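Local coordinates for orphan protein TM0875 (PDB 1O22) that is of unknown function but adopts a fold new when its structure was solved, with a long helix lying on a mixed beta sheet, at residues Ile21-Lys26 with Lys152-Gly157; Asp109-Met114 with Phe148-Gly153; Asn121-Tyr126 with Glu142-Tyr147. All coordinates share one frame; numbering follows the deposited sequence.

Overall arrangement
All three contacts set helix 137-152, or the loop that leaves it, against the mixed sheet. Contact 3 is the core: it lies about 6 Å from the centre of the chain, all its touching residues are buried, and its chemistry is purely apolar and aromatic. Contact 2 uses the next turns of the same helix, about 7 Å away between centres, but at the surface, where a tyrosine meets a glutamate. Contact 1, which shares K152 and G153 with contact 2, is partly buried; an aromatic pair lies inside and a lysine bonds a backbone carbonyl at the outside. F148 and F149, from the helix segment of contact 2, pack on Y23 of contact 1.

Contact 1: residues Ile21-Lys26 with Lys152-Gly157; sequences ILYYKK and KGWNPG
Strand 19-25 and the residue after it, from Y23 to K26, and the loop from W154 to G157 run at 64° to one another, and their nearest CA atoms, those of K26 and G157, are 8.5 Å apart. The two segments meet at two separate points: ring against ring, and a lysine on a backbone oxygen. At the inner one, the six-membered ring of W154 meets the phenol of Y23 obliquely, the ring planes being 44° apart. Y23 OH lies at the edge of the indole, 3.7 Å from W154 CZ3, and Y23 CE1 packs 3.9 Å from the same W154 CZ3. The Y23 ring gets there because its CG sits between the backbone N and the carbonyl carbon (chi1 67°). One face of the indole is covered by K152 CB, 3.4 Å above the plane of the W154 ring. Tyrosine suits this inner place, as its ring packs against W154 and F148 while its hydroxyl hydrogen-bonds S53 O. A leucine at Y23 would probably leave S53 O without this partner and open a gap beside the edge of W154. At the outer point, the extended chain of K26 carries NZ to within 2.6 Å of G157 O, a short hydrogen bond. G157 itself is held by an Asx turn, in which its N donates to N155 OD1 at 3.1 Å. The contact thus joins a largely apolar aromatic meeting inside to one ammonium-carbonyl bond at the exposed outer end, where a lysine can serve a backbone oxygen with no acidic partner across the contact.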
loop_
_atom_site.group_PDB
_atom_site.type_symbol
_atom_site.label_atom_id
_atom_site.label_comp_id
_atom_site.label_asym_id
_atom_site.label_seq_id
_atom_site.Cartn_x
_atom_site.Cartn_y
_atom_site.Cartn_z
ATOM N N ILE A 21 -5.484 -9.543 -9.745
ATOM C CA ILE A 21 -6.218 -10.791 -9.576
ATOM C C ILE A 21 -7.578 -10.511 -8.910
ATOM O O ILE A 21 -7.654 -9.918 -7.821
ATOM C CB ILE A 21 -5.414 -11.823 -8.759
ATOM C CG1 ILE A 21 -4.082 -12.086 -9.427
ATOM C CG2 ILE A 21 -6.223 -13.095 -8.567
ATOM C CD1 ILE A 21 -3.181 -12.916 -8.670
ATOM N N LEU A 22 -8.646 -10.937 -9.581
ATOM C CA LEU A 22 -10.005 -10.791 -9.049
ATOM C C LEU A 22 -10.465 -12.183 -8.690
ATOM O O LEU A 22 -10.394 -13.071 -9.527
ATOM C CB LEU A 22 -10.930 -10.187 -10.115
ATOM C CG LEU A 22 -10.467 -8.884 -10.758
ATOM C CD1 LEU A 22 -11.389 -8.517 -11.948
ATOM C CD2 LEU A 22 -10.456 -7.765 -9.746
ATOM N N TYR A 23 -10.897 -12.397 -7.455
ATOM C CA TYR A 23 -11.339 -13.718 -7.038
ATOM C C TYR A 23 -12.818 -13.658 -6.695
ATOM O O TYR A 23 -13.331 -12.597 -6.352
ATOM C CB TYR A 23 -10.503 -14.275 -5.860
ATOM C CG TYR A 23 -10.658 -13.532 -4.551
ATOM C CD1 TYR A 23 -11.673 -13.852 -3.659
ATOM C CD2 TYR A 23 -9.773 -12.512 -4.212
ATOM C CE1 TYR A 23 -11.829 -13.166 -2.513
ATOM C CE2 TYR A 23 -9.921 -11.827 -3.055
ATOM C CZ TYR A 23 -10.923 -12.164 -2.192
ATOM O OH TYR A 23 -11.056 -11.430 -1.025
ATOM N N TYR A 24 -13.494 -14.808 -6.812
ATOM C CA TYR A 24 -14.942 -14.890 -6.633
ATOM C C TYR A 24 -15.304 -16.200 -5.996
ATOM O O TYR A 24 -14.859 -17.254 -6.470
ATOM C CB TYR A 24 -15.678 -14.842 -8.005
ATOM C CG TYR A 24 -15.281 -13.701 -8.907
ATOM C CD1 TYR A 24 -15.884 -12.458 -8.789
ATOM C CD2 TYR A 24 -14.295 -13.861 -9.868
ATOM C CE1 TYR A 24 -15.527 -11.394 -9.613
ATOM C CE2 TYR A 24 -13.936 -12.804 -10.714
ATOM C CZ TYR A 24 -14.557 -11.571 -10.572
ATOM O OH TYR A 24 -14.224 -10.503 -11.383
ATOM N N LYS A 25 -16.158 -16.164 -4.987
ATOM C CA LYS A 25 -16.727 -17.410 -4.481
ATOM C C LYS A 25 -17.618 -18.099 -5.551
ATOM O O LYS A 25 -18.549 -17.493 -6.115
ATOM C CB LYS A 25 -17.484 -17.211 -3.171
ATOM C CG LYS A 25 -17.756 -18.563 -2.418
ATOM C CD LYS A 25 -17.955 -18.356 -0.971
ATOM C CE LYS A 25 -17.743 -19.590 -0.187
ATOM N NZ LYS A 25 -18.202 -19.338 1.211
ATOM N N LYS A 26 -17.286 -19.346 -5.853
ATOM C CA LYS A 26 -18.072 -20.163 -6.783
ATOM C C LYS A 26 -19.550 -20.145 -6.434
ATOM O O LYS A 26 -19.931 -20.165 -5.247
ATOM C CB LYS A 26 -17.613 -21.602 -6.786
ATOM C CG LYS A 26 -16.351 -21.880 -7.507
ATOM C CD LYS A 26 -15.935 -23.329 -7.287
ATOM C CE LYS A 26 -14.783 -23.776 -8.194
ATOM N NZ LYS A 26 -14.290 -25.182 -7.863
ATOM N N LYS A 152 -6.251 -16.888 4.552
ATOM C CA LYS A 152 -7.507 -16.272 4.965
ATOM C C LYS A 152 -8.413 -17.241 5.694
ATOM O O LYS A 152 -9.439 -16.834 6.235
ATOM C CB LYS A 152 -8.259 -15.711 3.749
ATOM C CG LYS A 152 -7.526 -14.606 3.028
ATOM C CD LYS A 152 -7.381 -13.364 3.889
ATOM C CE LYS A 152 -6.643 -12.337 3.113
ATOM N NZ LYS A 152 -6.516 -11.038 3.782
ATOM N N GLY A 153 -8.064 -18.519 5.647
ATOM C CA GLY A 153 -8.863 -19.576 6.209
ATOM C C GLY A 153 -9.963 -20.010 5.284
ATOM O O GLY A 153 -10.948 -20.479 5.739
ATOM N N TRP A 154 -9.804 -19.847 3.978
ATOM C CA TRP A 154 -10.860 -20.180 3.030
ATOM C C TRP A 154 -10.435 -21.388 2.239
ATOM O O TRP A 154 -9.265 -21.626 2.111
ATOM C CB TRP A 154 -11.132 -18.995 2.085
ATOM C CG TRP A 154 -11.497 -17.741 2.775
ATOM C CD1 TRP A 154 -12.103 -17.616 4.007
ATOM C CD2 TRP A 154 -11.326 -16.408 2.284
ATOM N NE1 TRP A 154 -12.283 -16.287 4.311
ATOM C CE2 TRP A 154 -11.802 -15.524 3.282
ATOM C CE3 TRP A 154 -10.799 -15.865 1.106
ATOM C CZ2 TRP A 154 -11.785 -14.134 3.132
ATOM C CZ3 TRP A 154 -10.760 -14.478 0.963
ATOM C CH2 TRP A 154 -11.242 -13.631 1.985
ATOM N N ASN A 155 -11.396 -22.146 1.719
ATOM C CA ASN A 155 -11.138 -23.314 0.884
ATOM C C ASN A 155 -10.918 -22.909 -0.587
ATOM O O ASN A 155 -11.836 -22.404 -1.245
ATOM C CB ASN A 155 -12.310 -24.296 1.013
ATOM C CG ASN A 155 -12.060 -25.662 0.343
ATOM O OD1 ASN A 155 -11.121 -25.862 -0.444
ATOM N ND2 ASN A 155 -12.940 -26.611 0.655
ATOM N N PRO A 156 -9.715 -23.143 -1.112
ATOM C CA PRO A 156 -9.392 -22.738 -2.488
ATOM C C PRO A 156 -10.288 -23.366 -3.549
ATOM O O PRO A 156 -10.465 -22.766 -4.590
ATOM C CB PRO A 156 -7.926 -23.169 -2.662
ATOM C CG PRO A 156 -7.391 -23.441 -1.283
ATOM C CD PRO A 156 -8.569 -23.778 -0.426
ATOM N N GLY A 157 -10.838 -24.550 -3.291
ATOM C CA GLY A 157 -11.719 -25.235 -4.219
ATOM C C GLY A 157 -13.091 -24.584 -4.371
ATOM O O GLY A 157 -13.855 -24.969 -5.261
#

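Contact 2: residues Asp109-Met114 with Phe148-Gly153; sequences DSYGDM and FFESKG
Y111 meets E150 where a beta hairpin comes up beside the last turns of helix 137-152. The two side chains cross at about a right angle, with the ring and carboxylate planes 69° apart. Y111 OH donates a weak hydrogen bond to E150 OE1, at 3.3 Å, and Y111 CE1 lies 3.6 Å from the same E150 OE1. A long polar side chain fits each position: the ring spans the space between hairpin and helix, and the extended glutamate comes out from the exposed helix surface to meet it. With CG opposite the backbone N (chi1 -167°), the Y111 side chain is turned to the helix, where it also touches E143 and K146.

In the second shell, Y111 begins a type II' turn that ends at M114, a selenomethionine; Y111 N bonds M114 O and M114 N bonds Y111 O. G112 takes the positive phi that this turn needs. On the helix side, a Schellman motif ends the helix just after E150: G153, again with positive phi, gives its N to E150 O at 3.1 Å. S151 OG turns back along the helix to donate to F148 O, 2.6 Å away.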
loop_
_atom_site.group_PDB
_atom_site.type_symbol
_atom_site.label_atom_id
_atom_site.label_comp_id
_atom_site.label_asym_id
_atom_site.label_seq_id
_atom_site.Cartn_x
_atom_site.Cartn_y
_atom_site.Cartn_z
ATOM N N ASP A 109 6.642 -14.241 4.704
ATOM C CA ASP A 109 6.167 -15.615 4.848
ATOM C C ASP A 109 6.839 -16.569 3.835
ATOM O O ASP A 109 7.306 -16.139 2.795
ATOM C CB ASP A 109 4.666 -15.694 4.596
ATOM C CG ASP A 109 3.833 -15.038 5.675
ATOM O OD1 ASP A 109 4.313 -14.841 6.818
ATOM O OD2 ASP A 109 2.641 -14.721 5.450
ATOM N N SER A 110 6.846 -17.858 4.161
ATOM C CA SER A 110 7.390 -18.926 3.332
ATOM C C SER A 110 6.261 -19.810 2.838
ATOM O O SER A 110 5.419 -20.185 3.628
ATOM C CB SER A 110 8.314 -19.809 4.147
ATOM O OG SER A 110 9.440 -19.089 4.576
ATOM N N TYR A 111 6.209 -20.106 1.543
ATOM C CA TYR A 111 5.251 -21.108 1.027
ATOM C C TYR A 111 5.985 -21.921 -0.026
ATOM O O TYR A 111 6.242 -21.424 -1.103
ATOM C CB TYR A 111 3.986 -20.448 0.456
ATOM C CG TYR A 111 2.850 -21.414 0.190
ATOM C CD1 TYR A 111 2.131 -21.966 1.244
ATOM C CD2 TYR A 111 2.528 -21.816 -1.095
ATOM C CE1 TYR A 111 1.115 -22.878 1.017
ATOM C CE2 TYR A 111 1.496 -22.720 -1.336
ATOM C CZ TYR A 111 0.791 -23.248 -0.275
ATOM O OH TYR A 111 -0.241 -24.161 -0.488
ATOM N N GLY A 112 6.384 -23.138 0.325
ATOM C CA GLY A 112 7.377 -23.886 -0.454
ATOM C C GLY A 112 8.714 -23.141 -0.569
ATOM O O GLY A 112 9.260 -22.684 0.429
ATOM N N ASP A 113 9.202 -22.987 -1.793
ATOM C CA ASP A 113 10.384 -22.146 -2.107
ATOM C C ASP A 113 10.115 -20.654 -2.244
ATOM O O ASP A 113 11.060 -19.840 -2.388
ATOM C CB ASP A 113 11.009 -22.601 -3.422
ATOM C CG ASP A 113 11.495 -24.010 -3.370
ATOM O OD1 ASP A 113 11.487 -24.600 -2.258
ATOM O OD2 ASP A 113 11.885 -24.615 -4.392
HETATM N N MSE A 114 8.843 -20.276 -2.199
HETATM C CA MSE A 114 8.468 -18.880 -2.374
HETATM C C MSE A 114 8.524 -18.126 -1.041
HETATM O O MSE A 114 8.204 -18.679 0.027
HETATM C CB MSE A 114 7.117 -18.832 -3.104
HETATM C CG MSE A 114 6.184 -17.731 -2.914
HETATM SE SE MSE A 114 4.430 -18.234 -3.903
HETATM C CE MSE A 114 5.017 -19.050 -5.490
ATOM N N PHE A 148 -2.728 -17.825 -0.623
ATOM C CA PHE A 148 -3.617 -16.715 -0.317
ATOM C C PHE A 148 -4.920 -17.183 0.376
ATOM O O PHE A 148 -5.270 -16.723 1.449
ATOM C CB PHE A 148 -3.920 -15.890 -1.588
ATOM C CG PHE A 148 -4.975 -14.812 -1.375
ATOM C CD1 PHE A 148 -4.652 -13.604 -0.815
ATOM C CD2 PHE A 148 -6.312 -15.068 -1.689
ATOM C CE1 PHE A 148 -5.625 -12.654 -0.573
ATOM C CE2 PHE A 148 -7.291 -14.116 -1.482
ATOM C CZ PHE A 148 -6.960 -12.915 -0.902
ATOM N N PHE A 149 -5.615 -18.126 -0.228
ATOM C CA PHE A 149 -6.845 -18.650 0.364
ATOM C C PHE A 149 -6.571 -19.290 1.718
ATOM O O PHE A 149 -7.276 -19.025 2.666
ATOM C CB PHE A 149 -7.560 -19.630 -0.594
ATOM C CG PHE A 149 -8.117 -18.966 -1.816
ATOM C CD1 PHE A 149 -8.868 -17.818 -1.709
ATOM C CD2 PHE A 149 -7.836 -19.453 -3.087
ATOM C CE1 PHE A 149 -9.363 -17.196 -2.827
ATOM C CE2 PHE A 149 -8.333 -18.817 -4.196
ATOM C CZ PHE A 149 -9.088 -17.699 -4.064
ATOM N N GLU A 150 -5.526 -20.097 1.818
ATOM C CA GLU A 150 -5.205 -20.728 3.094
ATOM C C GLU A 150 -4.865 -19.694 4.191
ATOM O O GLU A 150 -5.275 -19.855 5.348
ATOM C CB GLU A 150 -4.100 -21.759 2.932
ATOM C CG GLU A 150 -4.545 -22.974 2.123
ATOM C CD GLU A 150 -3.396 -23.898 1.720
ATOM O OE1 GLU A 150 -2.240 -23.635 2.123
ATOM O OE2 GLU A 150 -3.653 -24.894 0.996
ATOM N N SER A 151 -4.191 -18.617 3.817
ATOM C CA SER A 151 -3.892 -17.508 4.727
ATOM C C SER A 151 -5.152 -16.831 5.301
ATOM O O SER A 151 -5.113 -16.240 6.398
ATOM C CB SER A 151 -2.975 -16.450 4.056
ATOM O OG SER A 151 -3.666 -15.579 3.135
ATOM N N LYS A 152 -6.251 -16.888 4.552
ATOM C CA LYS A 152 -7.507 -16.272 4.965
ATOM C C LYS A 152 -8.413 -17.241 5.694
ATOM O O LYS A 152 -9.439 -16.834 6.235
ATOM C CB LYS A 152 -8.259 -15.711 3.749
ATOM C CG LYS A 152 -7.526 -14.606 3.028
ATOM C CD LYS A 152 -7.381 -13.364 3.889
ATOM C CE LYS A 152 -6.643 -12.337 3.113
ATOM N NZ LYS A 152 -6.516 -11.038 3.782
ATOM N N GLY A 153 -8.064 -18.519 5.647
ATOM C CA GLY A 153 -8.863 -19.576 6.209
ATOM C C GLY A 153 -9.963 -20.010 5.284
ATOM O O GLY A 153 -10.948 -20.479 5.739
#

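Contact 3: residues Asn121-Tyr126 with Glu142-Tyr147; sequences NWYKIY and EEFMKY
Y123, on strand 122-128, reaches to the buried side of helix 137-152 and receives the tip of F144 from its very first carbon. Its CB lies 3.7 Å from F144 CZ. The next atom, Y123 CG, is the closest point of the contact, 3.5 Å from F144 CZ, which stands over one face of the tyrosine ring, offset toward the rim. Y123 CD1 has F144 CE1 as a neighbour too, at 3.8 Å, with CD2 likewise near F144 CZ. This is a T-shaped pair, the edge of F144 directed at the face of Y123 with the planes 65° apart. Further out, Y123 CE1 comes to 4.5 Å from Y147 CE2, at the edge of the second helix ring. Finally Y123 OH passes 3.3 Å from F148 CE1, one turn on from F144.

The pair belongs to a helix-on-sheet core: the segment axes of strand 122-126 and helix 142-147 approach to 11.2 Å, and their N-to-C directions are 123° apart. Large rings suit a separation of this size, since they span it from both sides. With CG opposite the backbone N (chi1 169°), the ring of F144 extends to the sheet, and further back along the same edge, F144 CD1 packs 3.8 Å from I125 CG2. Beta-branched I125 fits the strand and adds a methyl to the floor beneath the helix, while F144 also touches I59 of the neighbouring strand. K124, between Y123 and I125 in the strand, points away from the helix, and its NZ forms a salt bridge with E104 of the second subunit. Y147 carries a hydroxyl into this buried place, where its OH hydrogen-bonds OD2 of D109 on strand 100-111.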
loop_
_atom_site.group_PDB
_atom_site.type_symbol
_atom_site.label_atom_id
_atom_site.label_comp_id
_atom_site.label_asym_id
_atom_site.label_seq_id
_atom_site.Cartn_x
_atom_site.Cartn_y
_atom_site.Cartn_z
ATOM N N ASN A 121 -3.758 -5.550 0.329
ATOM C CA ASN A 121 -4.153 -6.339 -0.834
ATOM C C ASN A 121 -3.058 -6.419 -1.948
ATOM O O ASN A 121 -3.310 -6.846 -3.056
ATOM C CB ASN A 121 -5.572 -5.957 -1.353
ATOM C CG ASN A 121 -5.615 -4.659 -2.112
ATOM O OD1 ASN A 121 -4.876 -3.721 -1.820
ATOM N ND2 ASN A 121 -6.501 -4.594 -3.103
ATOM N N TRP A 122 -1.830 -6.029 -1.602
ATOM C CA TRP A 122 -0.684 -5.989 -2.528
ATOM C C TRP A 122 0.350 -7.021 -2.071
ATOM O O TRP A 122 0.767 -6.995 -0.922
ATOM C CB TRP A 122 -0.031 -4.591 -2.535
ATOM C CG TRP A 122 -0.914 -3.569 -3.201
ATOM C CD1 TRP A 122 -2.019 -2.970 -2.673
ATOM C CD2 TRP A 122 -0.775 -3.043 -4.537
ATOM N NE1 TRP A 122 -2.578 -2.103 -3.588
ATOM C CE2 TRP A 122 -1.834 -2.122 -4.739
ATOM C CE3 TRP A 122 0.144 -3.247 -5.583
ATOM C CZ2 TRP A 122 -2.004 -1.414 -5.940
ATOM C CZ3 TRP A 122 -0.036 -2.539 -6.784
ATOM C CH2 TRP A 122 -1.097 -1.643 -6.942
ATOM N N TYR A 123 0.756 -7.905 -2.964
ATOM C CA TYR A 123 1.641 -9.001 -2.602
ATOM C C TYR A 123 2.835 -8.979 -3.524
ATOM O O TYR A 123 2.693 -8.655 -4.664
ATOM C CB TYR A 123 0.924 -10.344 -2.720
ATOM C CG TYR A 123 -0.159 -10.536 -1.694
ATOM C CD1 TYR A 123 0.073 -11.268 -0.539
ATOM C CD2 TYR A 123 -1.420 -10.013 -1.893
ATOM C CE1 TYR A 123 -0.931 -11.462 0.391
ATOM C CE2 TYR A 123 -2.427 -10.197 -0.973
ATOM C CZ TYR A 123 -2.186 -10.908 0.172
ATOM O OH TYR A 123 -3.201 -11.093 1.106
ATOM N N LYS A 124 3.998 -9.331 -2.991
ATOM C CA LYS A 124 5.221 -9.486 -3.782
ATOM C C LYS A 124 5.777 -10.850 -3.428
ATOM O O LYS A 124 5.922 -11.167 -2.255
ATOM C CB LYS A 124 6.238 -8.415 -3.394
ATOM C CG LYS A 124 5.832 -6.982 -3.680
ATOM C CD LYS A 124 6.828 -6.036 -3.045
ATOM C CE LYS A 124 6.682 -4.605 -3.521
ATOM N NZ LYS A 124 7.511 -3.712 -2.642
ATOM N N ILE A 125 6.022 -11.678 -4.433
ATOM C CA ILE A 125 6.620 -12.955 -4.208
ATOM C C ILE A 125 7.977 -13.032 -4.838
ATOM O O ILE A 125 8.246 -12.398 -5.847
ATOM C CB ILE A 125 5.694 -14.092 -4.684
ATOM C CG1 ILE A 125 5.508 -14.084 -6.178
ATOM C CG2 ILE A 125 4.305 -13.996 -3.933
ATOM C CD1 ILE A 125 4.845 -15.377 -6.660
ATOM N N TYR A 126 8.841 -13.775 -4.174
ATOM C CA TYR A 126 10.241 -13.912 -4.544
ATOM C C TYR A 126 10.506 -15.373 -4.628
ATOM O O TYR A 126 10.168 -16.128 -3.704
ATOM C CB TYR A 126 11.136 -13.291 -3.477
ATOM C CG TYR A 126 10.834 -11.853 -3.281
ATOM C CD1 TYR A 126 11.495 -10.878 -4.016
ATOM C CD2 TYR A 126 9.861 -11.454 -2.358
ATOM C CE1 TYR A 126 11.173 -9.531 -3.839
ATOM C CE2 TYR A 126 9.561 -10.177 -2.176
ATOM C CZ TYR A 126 10.219 -9.199 -2.909
ATOM O OH TYR A 126 9.856 -7.903 -2.682
ATOM N N GLU A 142 -1.107 -20.003 -9.495
ATOM C CA GLU A 142 -1.944 -20.996 -8.841
ATOM C C GLU A 142 -1.391 -21.376 -7.472
ATOM O O GLU A 142 -2.167 -21.557 -6.517
ATOM C CB GLU A 142 -2.164 -22.263 -9.659
ATOM C CG GLU A 142 -3.032 -23.286 -8.883
ATOM C CD GLU A 142 -4.458 -22.792 -8.566
ATOM O OE1 GLU A 142 -4.746 -22.288 -7.419
ATOM O OE2 GLU A 142 -5.312 -22.914 -9.481
ATOM N N GLU A 143 -0.064 -21.490 -7.363
ATOM C CA GLU A 143 0.554 -21.734 -6.044
ATOM C C GLU A 143 0.295 -20.564 -5.109
ATOM O O GLU A 143 0.019 -20.764 -3.941
ATOM C CB GLU A 143 2.062 -21.942 -6.134
ATOM C CG GLU A 143 2.476 -23.380 -6.306
ATOM C CD GLU A 143 2.480 -24.157 -4.992
ATOM O OE1 GLU A 143 3.451 -24.014 -4.182
ATOM O OE2 GLU A 143 1.514 -24.931 -4.788
ATOM N N PHE A 144 0.483 -19.345 -5.602
ATOM C CA PHE A 144 0.250 -18.176 -4.785
ATOM C C PHE A 144 -1.193 -18.147 -4.246
ATOM O O PHE A 144 -1.400 -17.797 -3.084
ATOM C CB PHE A 144 0.551 -16.868 -5.502
ATOM C CG PHE A 144 0.060 -15.697 -4.764
ATOM C CD1 PHE A 144 0.707 -15.268 -3.617
ATOM C CD2 PHE A 144 -1.097 -15.041 -5.172
ATOM C CE1 PHE A 144 0.223 -14.194 -2.884
ATOM C CE2 PHE A 144 -1.602 -13.985 -4.428
ATOM C CZ PHE A 144 -0.932 -13.538 -3.309
HETATM N N MSE A 145 -2.162 -18.517 -5.092
HETATM C CA MSE A 145 -3.576 -18.463 -4.734
HETATM C C MSE A 145 -3.964 -19.509 -3.688
HETATM O O MSE A 145 -4.802 -19.224 -2.810
HETATM C CB MSE A 145 -4.479 -18.494 -5.962
HETATM C CG MSE A 145 -4.406 -17.216 -6.796
HETATM SE SE MSE A 145 -4.686 -15.517 -5.792
HETATM C CE MSE A 145 -6.763 -15.694 -5.548
ATOM N N LYS A 146 -3.271 -20.646 -3.691
ATOM C CA LYS A 146 -3.427 -21.614 -2.606
ATOM C C LYS A 146 -2.943 -21.022 -1.294
ATOM O O LYS A 146 -3.618 -21.139 -0.295
ATOM C CB LYS A 146 -2.634 -22.883 -2.855
ATOM C CG LYS A 146 -3.303 -23.916 -3.683
ATOM C CD LYS A 146 -2.362 -25.112 -3.888
ATOM C CE LYS A 146 -1.611 -25.097 -5.238
ATOM N NZ LYS A 146 -2.203 -26.040 -6.265
ATOM N N TYR A 147 -1.747 -20.425 -1.305
ATOM C CA TYR A 147 -1.237 -19.685 -0.167
ATOM C C TYR A 147 -2.220 -18.616 0.314
ATOM O O TYR A 147 -2.492 -18.514 1.527
ATOM C CB TYR A 147 0.123 -19.007 -0.473
ATOM C CG TYR A 147 0.464 -17.934 0.524
ATOM C CD1 TYR A 147 1.036 -18.259 1.771
ATOM C CD2 TYR A 147 0.192 -16.601 0.260
ATOM C CE1 TYR A 147 1.331 -17.281 2.704
ATOM C CE2 TYR A 147 0.465 -15.622 1.192
ATOM C CZ TYR A 147 1.059 -15.956 2.400
ATOM O OH TYR A 147 1.340 -14.941 3.310
#